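Translation initiation factor eIF2B, subunit delta (Archaeoglobus fulgidus, PDB 1T5O) probably catalyses the isomerisation of methylthioribose-1-phosphate to methylthioribulose-1-phosphate, a step in methionine biosynthesis. Local coordinates at residues A[6-12]-A[56-60]; A[281-285]-A[305-311]. All coordinates share one frame; numbering follows the deposited sequence.

Contact 1: A[6-12]-A[56-60]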
loop_
_atom_site.group_PDB
_atom_site.type_symbol
_atom_site.label_atom_id
_atom_site.label_comp_id
_atom_site.label_asym_id
_atom_site.label_seq_id
_atom_site.Cartn_x
_atom_site.Cartn_y
_atom_site.Cartn_z
ATOM N N ILE A 6 15.539 11.446 21.262
ATOM C CA ILE A 6 16.703 12.317 21.148
ATOM C C ILE A 6 16.845 12.970 22.523
ATOM O O ILE A 6 15.849 13.427 23.110
ATOM C CB ILE A 6 16.512 13.386 20.038
ATOM C CG1 ILE A 6 17.715 14.327 20.008
ATOM C CG2 ILE A 6 15.230 14.197 20.273
ATOM C CD1 ILE A 6 17.650 15.320 18.866
ATOM N N PHE A 7 18.069 12.982 23.055
ATOM C CA PHE A 7 18.304 13.549 24.378
ATOM C C PHE A 7 19.769 13.945 24.627
ATOM O O PHE A 7 20.643 13.742 23.786
ATOM C CB PHE A 7 17.861 12.534 25.439
ATOM C CG PHE A 7 18.466 11.168 25.245
ATOM C CD1 PHE A 7 17.982 10.312 24.254
ATOM C CD2 PHE A 7 19.542 10.751 26.020
ATOM C CE1 PHE A 7 18.558 9.067 24.038
ATOM C CE2 PHE A 7 20.127 9.508 25.814
ATOM C CZ PHE A 7 19.633 8.663 24.821
ATOM N N TRP A 8 20.026 14.523 25.793
ATOM C CA TRP A 8 21.382 14.921 26.148
ATOM C C TRP A 8 21.860 14.079 27.320
ATOM O O TRP A 8 21.204 13.997 28.355
ATOM C CB TRP A 8 21.440 16.396 26.527
ATOM C CG TRP A 8 22.849 16.913 26.586
ATOM C CD1 TRP A 8 23.723 16.843 27.648
ATOM C CD2 TRP A 8 23.561 17.550 25.520
ATOM N NE1 TRP A 8 24.934 17.402 27.297
ATOM C CE2 TRP A 8 24.861 17.845 25.997
ATOM C CE3 TRP A 8 23.226 17.901 24.200
ATOM C CZ2 TRP A 8 25.825 18.478 25.203
ATOM C CZ3 TRP A 8 24.186 18.529 23.411
ATOM C CH2 TRP A 8 25.474 18.810 23.919
ATOM N N ASP A 9 22.999 13.440 27.132
ATOM C CA ASP A 9 23.598 12.583 28.145
ATOM C C ASP A 9 25.066 12.618 27.780
ATOM O O ASP A 9 25.559 11.748 27.054
ATOM C CB ASP A 9 23.072 11.162 28.009
ATOM C CG ASP A 9 22.446 10.652 29.280
ATOM O OD1 ASP A 9 21.515 11.319 29.796
ATOM O OD2 ASP A 9 22.877 9.576 29.758
ATOM N N ASP A 10 25.753 13.641 28.274
ATOM C CA ASP A 10 27.165 13.842 27.967
ATOM C C ASP A 10 27.269 13.942 26.455
ATOM O O ASP A 10 28.097 13.286 25.826
ATOM C CB ASP A 10 28.020 12.680 28.479
ATOM C CG ASP A 10 27.928 12.506 29.985
ATOM O OD1 ASP A 10 27.708 13.511 30.699
ATOM O OD2 ASP A 10 28.091 11.356 30.454
ATOM N N GLY A 11 26.400 14.763 25.872
ATOM C CA GLY A 11 26.405 14.930 24.437
ATOM C C GLY A 11 25.064 14.564 23.844
ATOM O O GLY A 11 24.249 13.902 24.494
ATOM N N LEU A 12 24.849 14.993 22.603
ATOM C CA LEU A 12 23.599 14.736 21.896
ATOM C C LEU A 12 23.451 13.274 21.487
ATOM O O LEU A 12 24.247 12.760 20.698
ATOM C CB LEU A 12 23.523 15.616 20.649
ATOM C CG LEU A 12 22.138 15.947 20.085
ATOM C CD1 LEU A 12 22.292 16.896 18.886
ATOM C CD2 LEU A 12 21.410 14.664 19.685
ATOM N N TYR A 56 19.121 21.296 20.485
ATOM C CA TYR A 56 20.315 20.607 20.967
ATOM C C TYR A 56 21.454 20.912 20.008
ATOM O O TYR A 56 22.623 20.880 20.396
ATOM C CB TYR A 56 20.099 19.094 21.036
ATOM C CG TYR A 56 19.273 18.645 22.222
ATOM C CD1 TYR A 56 19.593 19.052 23.520
ATOM C CD2 TYR A 56 18.207 17.770 22.055
ATOM C CE1 TYR A 56 18.866 18.585 24.626
ATOM C CE2 TYR A 56 17.478 17.293 23.141
ATOM C CZ TYR A 56 17.807 17.699 24.418
ATOM O OH TYR A 56 17.079 17.218 25.483
ATOM N N GLY A 57 21.097 21.208 18.755
ATOM C CA GLY A 57 22.104 21.524 17.756
ATOM C C GLY A 57 22.934 22.715 18.201
ATOM O O GLY A 57 24.159 22.692 18.096
ATOM N N ILE A 58 22.254 23.750 18.700
ATOM C CA ILE A 58 22.895 24.975 19.182
ATOM C C ILE A 58 23.732 24.680 20.431
ATOM O O ILE A 58 24.826 25.220 20.584
ATOM C CB ILE A 58 21.824 26.068 19.511
ATOM C CG1 ILE A 58 21.017 26.415 18.250
ATOM C CG2 ILE A 58 22.479 27.303 20.137
ATOM C CD1 ILE A 58 21.855 26.812 17.014
ATOM N N ALA A 59 23.219 23.833 21.328
ATOM C CA ALA A 59 23.968 23.476 22.532
ATOM C C ALA A 59 25.212 22.716 22.081
ATOM O O ALA A 59 26.307 22.869 22.635
ATOM C CB ALA A 59 23.126 22.606 23.446
ATOM N N LEU A 60 25.035 21.896 21.055
ATOM C CA LEU A 60 26.134 21.125 20.507
ATOM C C LEU A 60 27.156 22.067 19.866
ATOM O O LEU A 60 28.340 22.019 20.174
ATOM C CB LEU A 60 25.609 20.129 19.462
ATOM C CG LEU A 60 26.634 19.255 18.722
ATOM C CD1 LEU A 60 27.544 18.537 19.727
ATOM C CD2 LEU A 60 25.903 18.246 17.850
HETATM O O HOH W 1 15.258 15.082 25.273
HETATM O O HOH W 2 17.881 15.648 28.148
#

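Contact 2: A[281-285]-A[305-311]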
loop_
_atom_site.group_PDB
_atom_site.type_symbol
_atom_site.label_atom_id
_atom_site.label_comp_id
_atom_site.label_asym_id
_atom_site.label_seq_id
_atom_site.Cartn_x
_atom_site.Cartn_y
_atom_site.Cartn_z
ATOM N N ILE A 281 1.353 20.537 -1.838
ATOM C CA ILE A 281 1.849 19.218 -1.443
ATOM C C ILE A 281 3.025 18.821 -2.317
ATOM O O ILE A 281 2.909 18.689 -3.527
ATOM C CB ILE A 281 0.754 18.120 -1.544
ATOM C CG1 ILE A 281 -0.358 18.382 -0.512
ATOM C CG2 ILE A 281 1.392 16.723 -1.303
ATOM C CD1 ILE A 281 -1.665 17.628 -0.818
ATOM N N GLU A 282 4.158 18.621 -1.675
ATOM C CA GLU A 282 5.385 18.231 -2.348
ATOM C C GLU A 282 5.372 16.771 -2.797
ATOM O O GLU A 282 4.733 15.922 -2.186
ATOM C CB GLU A 282 6.551 18.468 -1.389
ATOM C CG GLU A 282 6.166 18.178 0.074
ATOM C CD GLU A 282 6.977 18.999 1.095
ATOM O OE1 GLU A 282 7.231 20.208 0.842
ATOM O OE2 GLU A 282 7.348 18.443 2.157
ATOM N N GLU A 283 6.098 16.494 -3.870
ATOM C CA GLU A 283 6.239 15.155 -4.409
ATOM C C GLU A 283 7.507 14.584 -3.778
ATOM O O GLU A 283 8.465 15.314 -3.615
ATOM C CB GLU A 283 6.451 15.223 -5.915
ATOM C CG GLU A 283 5.198 15.255 -6.751
ATOM C CD GLU A 283 4.527 13.918 -6.774
ATOM O OE1 GLU A 283 5.077 12.964 -7.385
ATOM O OE2 GLU A 283 3.448 13.829 -6.162
ATOM N N ARG A 284 7.503 13.294 -3.441
ATOM C CA ARG A 284 8.669 12.616 -2.871
ATOM C C ARG A 284 9.346 11.855 -4.009
ATOM O O ARG A 284 8.733 11.617 -5.051
ATOM C CB ARG A 284 8.254 11.654 -1.749
ATOM C CG ARG A 284 7.784 12.367 -0.458
ATOM C CD ARG A 284 8.856 13.284 0.153
ATOM N NE ARG A 284 8.392 14.018 1.344
ATOM C CZ ARG A 284 8.164 15.339 1.402
ATOM N NH1 ARG A 284 8.351 16.110 0.334
ATOM N NH2 ARG A 284 7.752 15.896 2.534
ATOM N N PRO A 285 10.616 11.459 -3.826
ATOM C CA PRO A 285 11.388 10.733 -4.847
ATOM C C PRO A 285 10.651 9.560 -5.501
ATOM O O PRO A 285 10.123 8.695 -4.817
ATOM C CB PRO A 285 12.620 10.258 -4.074
ATOM C CG PRO A 285 12.810 11.367 -3.057
ATOM C CD PRO A 285 11.384 11.566 -2.568
ATOM N N TYR A 305 3.464 9.042 -9.382
ATOM C CA TYR A 305 2.832 10.181 -8.716
ATOM C C TYR A 305 3.018 9.785 -7.258
ATOM O O TYR A 305 2.467 8.761 -6.801
ATOM C CB TYR A 305 1.351 10.289 -9.082
ATOM C CG TYR A 305 0.642 11.367 -8.307
ATOM C CD1 TYR A 305 1.136 12.681 -8.281
ATOM C CD2 TYR A 305 -0.493 11.075 -7.557
ATOM C CE1 TYR A 305 0.506 13.680 -7.509
ATOM C CE2 TYR A 305 -1.125 12.058 -6.789
ATOM C CZ TYR A 305 -0.620 13.342 -6.773
ATOM O OH TYR A 305 -1.230 14.272 -5.998
ATOM N N ASN A 306 3.812 10.561 -6.522
ATOM C CA ASN A 306 4.141 10.229 -5.127
ATOM C C ASN A 306 3.982 11.407 -4.150
ATOM O O ASN A 306 4.955 11.851 -3.545
ATOM C CB ASN A 306 5.600 9.675 -5.107
ATOM C CG ASN A 306 6.022 9.073 -3.762
ATOM O OD1 ASN A 306 5.198 8.665 -2.946
ATOM N ND2 ASN A 306 7.338 9.002 -3.540
ATOM N N PRO A 307 2.752 11.942 -3.997
ATOM C CA PRO A 307 2.551 13.065 -3.067
ATOM C C PRO A 307 2.942 12.667 -1.642
ATOM O O PRO A 307 2.732 11.527 -1.233
ATOM C CB PRO A 307 1.059 13.355 -3.185
ATOM C CG PRO A 307 0.483 11.927 -3.452
ATOM C CD PRO A 307 1.464 11.403 -4.483
ATOM N N ALA A 308 3.481 13.611 -0.878
ATOM C CA ALA A 308 3.924 13.310 0.485
ATOM C C ALA A 308 2.787 13.260 1.499
ATOM O O ALA A 308 2.869 12.537 2.493
ATOM C CB ALA A 308 4.991 14.354 0.943
ATOM N N PHE A 309 1.740 14.036 1.255
ATOM C CA PHE A 309 0.599 14.097 2.160
ATOM C C PHE A 309 -0.686 14.185 1.373
ATOM O O PHE A 309 -0.676 14.363 0.154
ATOM C CB PHE A 309 0.627 15.399 2.995
ATOM C CG PHE A 309 1.954 15.708 3.640
ATOM C CD1 PHE A 309 2.853 16.563 3.024
ATOM C CD2 PHE A 309 2.291 15.141 4.863
ATOM C CE1 PHE A 309 4.079 16.853 3.613
ATOM C CE2 PHE A 309 3.509 15.418 5.464
ATOM C CZ PHE A 309 4.410 16.277 4.841
ATOM N N ASP A 310 -1.799 14.090 2.096
ATOM C CA ASP A 310 -3.098 14.344 1.515
ATOM C C ASP A 310 -3.903 15.145 2.538
ATOM O O ASP A 310 -3.555 15.196 3.715
ATOM C CB ASP A 310 -3.867 13.070 1.052
ATOM C CG ASP A 310 -4.061 11.994 2.138
ATOM O OD1 ASP A 310 -4.120 12.271 3.358
ATOM O OD2 ASP A 310 -4.209 10.822 1.716
ATOM N N PRO A 311 -4.947 15.839 2.088
ATOM C CA PRO A 311 -5.782 16.622 2.995
ATOM C C PRO A 311 -7.040 15.822 3.361
ATOM O O PRO A 311 -7.712 15.283 2.491
ATOM C CB PRO A 311 -6.117 17.869 2.186
ATOM C CG PRO A 311 -6.040 17.401 0.701
ATOM C CD PRO A 311 -5.227 16.129 0.666
#

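Contact 1: A[6-12]-A[56-60]
In the N-terminal part of this protein a small antiparallel sheet rests on a helix, and Y56 of helix 47-61 meets I6, W8 and L12 where strand 6-8 turns into the next strand. The contact illustrates how an aromatic side chain can be apolar along its flanks and polar at its end. The CD1 flank of the Y56 ring slides past W8, with CD1 of Y56 3.9 Å from CE3 of W8; the CD2 flank meets I6, whose CG1 lies 4.0 Å from CD2 of Y56. With CG of W8 opposite its backbone N (chi1 -167°), the indole extends toward the helix, where its CH2 edge comes 4.2 Å from CA of L60 and its CZ3 approaches CB of A59. L12 fills in nearer the helix backbone: its CD1 is 3.8 Å from CB of Y56 and 4.0 Å from CD2 of L60, the two leucines crossing at about a right angle. No direct hydrogen bond joins the segments. Instead, a water in the plane of the Y56 ring links OH of Y56, at 2.8 Å, to the carbonyl O of I6, and a second water bonds the same OH and accepts a weak bond from the backbone N of W8. A leucine at Y56 would probably leave both waters without their phenolic partner and open a gap between I6 and W8. Helix 111-141 adds L119 and E123 against W8 and A122 and A126 against Y56, while L14 of strand 12-15 and A52 and A53 of helix 47-61 pack on I6.

Contact 2: A[281-285]-A[305-311]
R284 lays its guanidinium flat over the methyl of A308, whose CB sits 3.3 Å from the plane and beneath its centre. The same guanidinium stands almost upright to the F309 ring, the planes 82° apart, with NH2 of R284 3.9 Å from CE1 of F309. What fixes its rotation is a salt bridge in the guanidinium plane, NH2 of R284 to OE2 of E282 at 2.6 Å; that carboxylate oxygen also lies at the edge of the F309 ring.

E283 folds the other way. A turn about its CB-CG bond (chi2 -73°) brings OE1, through the syn lone pair, to the backbone N of N306 at 2.8 Å in a nearly straight bond of 169°. Between these side chains the backbones bridge: N of R284 reaches O of N306 at 2.9 Å, and N of A308 reaches O of E282 at 2.9 Å. The amide of N306 adds a weak bond from ND2 to O of P285. At the far end CG2 of I281 rests against CB of P307, 3.9 Å away.

F309, just beyond the bridged residues and at the start of strand 309-313, abuts D234, the predicted proton donor, which places this end of the contact beside the probable active site. Strand 240-244 flanks it through F242, against I281 and P311; E288 of helix 287-290 also binds the N306 amide, and I219 and M216 of the second subunit pack on I281, Y305, N306 and P307.

Followed from the N terminus, the chain closes contact 1 first: strand 6-8 and the turn after it are met again by the end of helix 47-61, the loop between them passing through strands 12-15 and 26-29. The chain then builds helix 111-141 and five strands of the large sheet, as far as 261-264, before contact 2 opens; strand 319-322 follows it. There 281-285 and 305-311 close a shorter loop of 19 residues, holding helix 287-290 and several short strands. The two loops follow in series and neither nest nor cross. Their centres lie about 32 Å apart, on opposite sides of the chain's centre: contact 1 ties the N-terminal sheet to helix 47-61, contact 2 joins the loop before helix 287-290 to the lead-in of strand 309-313.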